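Local coordinates for hypothetical protein PA5202 (Pseudomonas aeruginosa, PDB 1ZKI) that adopts the hotdog fold of a thioesterase and probably hydrolyses acyl-CoA thioesters, at residues Val60-Ala65 and Cys96-Leu101. Numbering follows the deposited sequence.
Sequences VTMGLA and CVARVL
T61, M62 and A65 set one side of residues 60-65 of helix 51-70 onto residues 96-100 of strand 93-103, the two short axes closing to 7.2 Å and their directions differing by 40°, with the CA atoms of M62 and A98 nearest, 5.2 Å apart. So close an approach is consistent with the small side chains, A98 and A65, that lie at it. The methyl of A98 points at the helix and fits between T61, M62 and A65: its CB lies 3.6 Å from CG2 of T61, has CG of M62 on another flank, and stands 4.0 Å from CB of A65. T61 turns its two branches to different tasks. CG2, anti to the backbone N, reaches the strand, where it also lies over the carbonyl oxygen of C96, while OG1, anti to the carbonyl carbon, is hydrogen-bonded to the backbone O of L57 one turn back in the helix. That bond satisfies the buried hydroxyl, which then simply packs against C96, OG1 to SG 3.4 Å; the thiol lies against T61, SG 3.5 Å from CB. One turn along, A65 lays its methyl over the peptide of A98, CB to O 3.8 Å, and V100 brings CG2 up to the carbonyl of A65, 3.5 Å from its O. M62, a selenomethionine, gives this strand little beyond CG; its extended chain runs on to V110 and A112 of strand 107-116. No hydrogen bond joins the segments; the strand's backbone pairs instead with strands 31-37 and 107-116, and V97 and R99 direct their CB atoms away from the helix. The pairing is a worked example of helix-on-sheet packing in the hotdog fold, in which the long central helix 51-70 is the sausage and the curved antiparallel sheet the bun.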
ATOM      1  N   VAL A  60       3.283  13.244  -6.617  1.00 12.70           N
ATOM      2  CA  VAL A  60       4.305  13.597  -7.597  1.00 12.43           C
ATOM      3  C   VAL A  60       5.288  12.451  -7.844  1.00 11.85           C
ATOM      4  O   VAL A  60       5.613  12.152  -8.992  1.00 12.17           O
ATOM      5  CB  VAL A  60       5.018  14.905  -7.220  1.00 12.51           C
ATOM      6  CG1 VAL A  60       6.272  15.122  -8.069  1.00 14.55           C
ATOM      7  CG2 VAL A  60       4.018  16.106  -7.376  1.00 13.01           C
ATOM      8  N   THR A  61       5.764  11.831  -6.768  1.00 10.99           N
ATOM      9  CA  THR A  61       6.694  10.701  -6.885  1.00 10.75           C
ATOM     10  C   THR A  61       6.052   9.529  -7.644  1.00 10.72           C
ATOM     11  O   THR A  61       6.682   8.913  -8.495  1.00 10.18           O
ATOM     12  CB  THR A  61       7.183  10.219  -5.498  1.00 11.09           C
ATOM     13  OG1 THR A  61       7.607  11.353  -4.730  1.00 10.76           O
ATOM     14  CG2 THR A  61       8.380   9.270  -5.666  1.00 10.71           C
HETATM   15  N   MSE A  62       4.796   9.223  -7.317  1.00 11.37           N
HETATM   16  CA  MSE A  62       4.060   8.179  -8.034  1.00 13.22           C
HETATM   17  C   MSE A  62       3.920   8.500  -9.525  1.00 11.64           C
HETATM   18  O   MSE A  62       4.102   7.625 -10.350  1.00 11.90           O
HETATM   19  CB  MSE A  62       2.691   7.956  -7.397  1.00 11.62           C
HETATM   20  CG  MSE A  62       2.751   7.298  -6.040  1.00 11.03           C
HETATM   21 SE   MSE A  62       0.853   7.238  -5.408  1.00 23.81          SE
HETATM   22  CE  MSE A  62       1.070   5.862  -4.049  1.00 15.59           C
ATOM     23  N   GLY A  63       3.622   9.757  -9.868  1.00 11.72           N
ATOM     24  CA  GLY A  63       3.532  10.161 -11.277  1.00 11.59           C
ATOM     25  C   GLY A  63       4.841   9.941 -12.031  1.00 11.89           C
ATOM     26  O   GLY A  63       4.843   9.485 -13.181  1.00 12.28           O
ATOM     27  N   LEU A  64       5.950  10.277 -11.373  1.00 11.25           N
ATOM     28  CA  LEU A  64       7.281  10.114 -11.949  1.00 11.09           C
ATOM     29  C   LEU A  64       7.647   8.637 -12.112  1.00 11.39           C
ATOM     30  O   LEU A  64       8.260   8.247 -13.103  1.00 11.04           O
ATOM     31  CB  LEU A  64       8.306  10.860 -11.091  1.00 11.67           C
ATOM     32  CG  LEU A  64       8.300  12.393 -11.231  1.00 12.12           C
ATOM     33  CD1 LEU A  64       9.357  12.995 -10.279  1.00 13.22           C
ATOM     34  CD2 LEU A  64       8.558  12.823 -12.679  1.00 13.42           C
ATOM     35  N   ALA A  65       7.262   7.808 -11.136  1.00 11.37           N
ATOM     36  CA  ALA A  65       7.438   6.360 -11.261  1.00 11.55           C
ATOM     37  C   ALA A  65       6.662   5.837 -12.468  1.00 12.56           C
ATOM     38  O   ALA A  65       7.191   5.051 -13.243  1.00 12.17           O
ATOM     39  CB  ALA A  65       7.000   5.634  -9.977  1.00 11.12           C
ATOM     40  N   CYS A  96      10.559  10.421  -0.594  1.00 11.03           N
ATOM     41  CA  CYS A  96       9.513   9.514  -1.048  1.00 11.07           C
ATOM     42  C   CYS A  96      10.074   8.633  -2.149  1.00 11.33           C
ATOM     43  O   CYS A  96      10.703   9.129  -3.096  1.00 10.79           O
ATOM     44  CB  CYS A  96       8.316  10.296  -1.551  1.00 11.23           C
ATOM     45  SG  CYS A  96       6.976   9.202  -2.146  1.00 13.66           S
ATOM     46  N   VAL A  97       9.873   7.323  -2.008  1.00 11.56           N
ATOM     47  CA  VAL A  97      10.188   6.380  -3.081  1.00 11.50           C
ATOM     48  C   VAL A  97       8.884   5.712  -3.516  1.00 11.99           C
ATOM     49  O   VAL A  97       8.148   5.174  -2.673  1.00 12.05           O
ATOM     50  CB  VAL A  97      11.211   5.315  -2.627  1.00 11.61           C
ATOM     51  CG1 VAL A  97      11.463   4.302  -3.753  1.00 13.16           C
ATOM     52  CG2 VAL A  97      12.512   6.000  -2.192  1.00 12.21           C
ATOM     53  N   ALA A  98       8.599   5.770  -4.818  1.00 11.58           N
ATOM     54  CA  ALA A  98       7.401   5.164  -5.370  1.00 12.26           C
ATOM     55  C   ALA A  98       7.814   4.078  -6.359  1.00 12.89           C
ATOM     56  O   ALA A  98       8.846   4.198  -7.033  1.00 13.05           O
ATOM     57  CB  ALA A  98       6.525   6.208  -6.061  1.00 11.93           C
ATOM     58  N   ARG A  99       7.002   3.023  -6.427  1.00 13.06           N
ATOM     59  CA  ARG A  99       7.299   1.860  -7.239  1.00 14.70           C
ATOM     60  C   ARG A  99       6.033   1.390  -7.939  1.00 13.08           C
ATOM     61  O   ARG A  99       5.021   1.128  -7.279  1.00 12.74           O
ATOM     62  CB  ARG A  99       7.829   0.749  -6.329  1.00 14.83           C
ATOM     63  CG  ARG A  99       8.350  -0.469  -7.055  1.00 19.35           C
ATOM     64  CD  ARG A  99       8.997  -1.445  -6.042  1.00 19.76           C
ATOM     65  NE  ARG A  99      10.062  -0.774  -5.286  1.00 28.75           N
ATOM     66  CZ  ARG A  99      11.336  -0.664  -5.678  1.00 31.47           C
ATOM     67  NH1 ARG A  99      11.752  -1.199  -6.827  1.00 32.20           N
ATOM     68  NH2 ARG A  99      12.207  -0.012  -4.909  1.00 32.83           N
ATOM     69  N   VAL A 100       6.089   1.288  -9.261  1.00 11.63           N
ATOM     70  CA  VAL A 100       4.990   0.710 -10.033  1.00 11.27           C
ATOM     71  C   VAL A 100       4.891  -0.795  -9.724  1.00 11.36           C
ATOM     72  O   VAL A 100       5.873  -1.552  -9.889  1.00 10.41           O
ATOM     73  CB  VAL A 100       5.214   0.912 -11.549  1.00 11.81           C
ATOM     74  CG1 VAL A 100       4.102   0.263 -12.340  1.00 11.26           C
ATOM     75  CG2 VAL A 100       5.319   2.429 -11.887  1.00 11.84           C
ATOM     76  N   LEU A 101       3.713  -1.218  -9.272  1.00 10.57           N
ATOM     77  CA  LEU A 101       3.464  -2.636  -8.944  1.00 11.23           C
ATOM     78  C   LEU A 101       2.861  -3.382 -10.124  1.00 11.47           C
ATOM     79  O   LEU A 101       3.001  -4.607 -10.241  1.00 10.62           O
ATOM     80  CB  LEU A 101       2.485  -2.745  -7.776  1.00 11.37           C
ATOM     81  CG  LEU A 101       2.984  -2.150  -6.457  1.00 11.86           C
ATOM     82  CD1 LEU A 101       1.953  -2.281  -5.345  1.00 14.04           C
ATOM     83  CD2 LEU A 101       4.292  -2.778  -6.047  1.00 15.29           C
TER